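Local coordinates for leucine aminopeptidase (Parabacteroides distasonis, PDB 3TC8), which is a zinc-dependent exopeptidase of peptidase family M28, probably acting as an aminopeptidase or possibly as a glutaminyl-peptide cyclotransferase, at residues 214-217 against 218-222. Sequence-based numbering, arbitrary orientation.
Sequences QSLR and AAAPI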
ATOM      1  N   GLN A 214       2.282  15.673   0.737  1.00  9.80           N
ATOM      2  CA  GLN A 214       0.881  15.687   0.338  1.00  9.83           C
ATOM      3  C   GLN A 214      -0.029  15.271   1.505  1.00  9.95           C
ATOM      4  O   GLN A 214      -1.121  15.806   1.692  1.00 10.46           O
ATOM      5  CB  GLN A 214       0.622  14.780  -0.853  1.00 10.13           C
ATOM      6  CG  GLN A 214       1.434  15.173  -2.081  1.00 11.39           C
ATOM      7  CD  GLN A 214       0.885  14.521  -3.334  1.00 11.70           C
ATOM      8  OE1 GLN A 214      -0.048  15.049  -3.957  1.00 14.35           O
ATOM      9  NE2 GLN A 214       1.430  13.380  -3.717  1.00 12.89           N
ATOM     10  N   SER A 215       0.479  14.334   2.313  1.00  9.79           N
ATOM     11  CA  SER A 215      -0.192  13.863   3.511  1.00  9.11           C
ATOM     12  C   SER A 215      -0.379  14.995   4.500  1.00  9.18           C
ATOM     13  O   SER A 215      -1.444  15.144   5.105  1.00  9.97           O
ATOM     14  CB  SER A 215       0.680  12.750   4.134  1.00  9.08           C
ATOM     15  OG  SER A 215       0.853  11.639   3.287  1.00  9.44           O
ATOM     16  N   LEU A 216       0.687  15.759   4.739  1.00  9.47           N
ATOM     17  CA  LEU A 216       0.590  16.912   5.629  1.00  9.83           C
ATOM     18  C   LEU A 216      -0.367  17.980   5.110  1.00 10.36           C
ATOM     19  O   LEU A 216      -1.165  18.538   5.848  1.00 10.84           O
ATOM     20  CB  LEU A 216       1.973  17.514   5.822  1.00 10.36           C
ATOM     21  CG  LEU A 216       2.955  16.820   6.746  1.00 10.94           C
ATOM     22  CD1 LEU A 216       4.357  17.355   6.530  1.00 12.32           C
ATOM     23  CD2 LEU A 216       2.481  16.866   8.179  1.00 11.90           C
ATOM     24  N   ARG A 217      -0.266  18.284   3.814  1.00 10.07           N
ATOM     25  CA  ARG A 217      -1.122  19.319   3.271  1.00 10.57           C
ATOM     26  C   ARG A 217      -2.597  18.970   3.365  1.00 10.46           C
ATOM     27  O   ARG A 217      -3.428  19.833   3.682  1.00 12.18           O
ATOM     28  CB  ARG A 217      -0.719  19.655   1.843  1.00 10.43           C
ATOM     29  CG  ARG A 217      -1.228  21.015   1.329  1.00 11.55           C
ATOM     30  CD  ARG A 217      -0.491  22.204   1.961  1.00 11.67           C
ATOM     31  NE  ARG A 217      -0.735  23.433   1.234  1.00 12.62           N
ATOM     32  CZ  ARG A 217      -1.791  24.236   1.366  1.00 13.82           C
ATOM     33  NH1 ARG A 217      -2.699  24.014   2.295  1.00 15.05           N
ATOM     34  NH2 ARG A 217      -1.925  25.273   0.531  1.00 14.09           N
ATOM     35  N   ALA A 218      -2.940  17.713   3.091  1.00 10.84           N
ATOM     36  CA  ALA A 218      -4.325  17.261   3.100  1.00 10.72           C
ATOM     37  C   ALA A 218      -4.826  16.808   4.457  1.00 10.12           C
ATOM     38  O   ALA A 218      -6.025  16.778   4.656  1.00 11.83           O
ATOM     39  CB  ALA A 218      -4.522  16.081   2.132  1.00 12.51           C
ATOM     40  N   ALA A 219      -3.933  16.370   5.335  1.00 10.00           N
ATOM     41  CA  ALA A 219      -4.319  15.504   6.459  1.00  9.87           C
ATOM     42  C   ALA A 219      -3.321  15.600   7.579  1.00 10.35           C
ATOM     43  O   ALA A 219      -3.001  14.623   8.255  1.00 10.34           O
ATOM     44  CB  ALA A 219      -4.483  14.081   5.985  1.00 11.24           C
ATOM     45  N   ALA A 220      -2.841  16.801   7.883  1.00 10.46           N
ATOM     46  CA  ALA A 220      -1.847  16.952   8.955  1.00 11.07           C
ATOM     47  C   ALA A 220      -2.308  16.385  10.280  1.00 10.93           C
ATOM     48  O   ALA A 220      -1.513  15.797  10.970  1.00 10.79           O
ATOM     49  CB  ALA A 220      -1.381  18.401   9.128  1.00 12.74           C
ATOM     50  N   PRO A 221      -3.586  16.527  10.659  1.00 11.50           N
ATOM     51  CA  PRO A 221      -3.992  15.937  11.954  1.00 11.33           C
ATOM     52  C   PRO A 221      -3.858  14.438  11.972  1.00 10.30           C
ATOM     53  O   PRO A 221      -3.614  13.841  13.027  1.00 11.04           O
ATOM     54  CB  PRO A 221      -5.451  16.385  12.108  1.00 12.57           C
ATOM     55  CG  PRO A 221      -5.547  17.639  11.292  1.00 13.43           C
ATOM     56  CD  PRO A 221      -4.642  17.403  10.114  1.00 12.08           C
ATOM     57  N   ILE A 222      -4.041  13.783  10.824  1.00 10.39           N
ATOM     58  CA  ILE A 222      -3.895  12.351  10.704  1.00 10.11           C
ATOM     59  C   ILE A 222      -2.431  11.968  10.818  1.00 10.10           C
ATOM     60  O   ILE A 222      -2.084  11.023  11.525  1.00 10.20           O
ATOM     61  CB  ILE A 222      -4.541  11.798   9.402  1.00 10.54           C
ATOM     62  CG1 ILE A 222      -5.991  12.314   9.224  1.00 10.70           C
ATOM     63  CG2 ILE A 222      -4.460  10.274   9.356  1.00 11.43           C
ATOM     64  CD1 ILE A 222      -6.937  12.007  10.395  1.00 12.23           C
TER
HETATM   65  O   HOH W   1      -3.668  19.501   6.840  1.00 17.29           O
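The amide of Ala-218 closes a turn of helix 213-233 on the carbonyl of Gln-214: N to O is 3.0 Å and the N-H...O angle 157°. One residue on, the pattern falters. Ala-219 N still lies 2.8 Å from Ser-215 O, but the N-H...O angle drops to 120° and the bond is weak. Ala-219 itself has left helical geometry, its phi extended to -157°, and at this kink a water enters the turn. It donates to Leu-216 O at 2.9 Å and accepts from Ala-220 N at 3.0 Å, bridging the two groups. Pro-221 has no N-H to offer to Arg-217 O, and Ile-222 N turns to Ala-219 O in a weak bond instead.

Side chains add little across the turn. CD2 of Leu-216 lies 4.3 Å from CB of Ala-220, a loose apolar touch, and the methyl of Ala-218 packs against Gln-214 O, CB to O 3.4 Å.

Two polar side-chain atoms find partners beyond the turn. Ser-215 OG, buried, bonds Glu-212 OE1 and Asp-264 N, tying the start of helix 213-233 to the edge strand 262-266, while Gln-214 NE2 reaches Ile-247 O and Gln-252 OE1. The Glu-212 carboxylate serves twice, since its OE2 takes the backbone amide of Gln-214. Ala-219 and Ile-222 pack on Ile-263 of that strand, and Ala-218 on Ile-255 of helix 250-258.

The chemistry is that of a proline-associated helix kink: a missing amide and a non-helical backbone at Ala-219 interrupt the regular bonding, and one water bridges Leu-216 O and Ala-220 N at the kink.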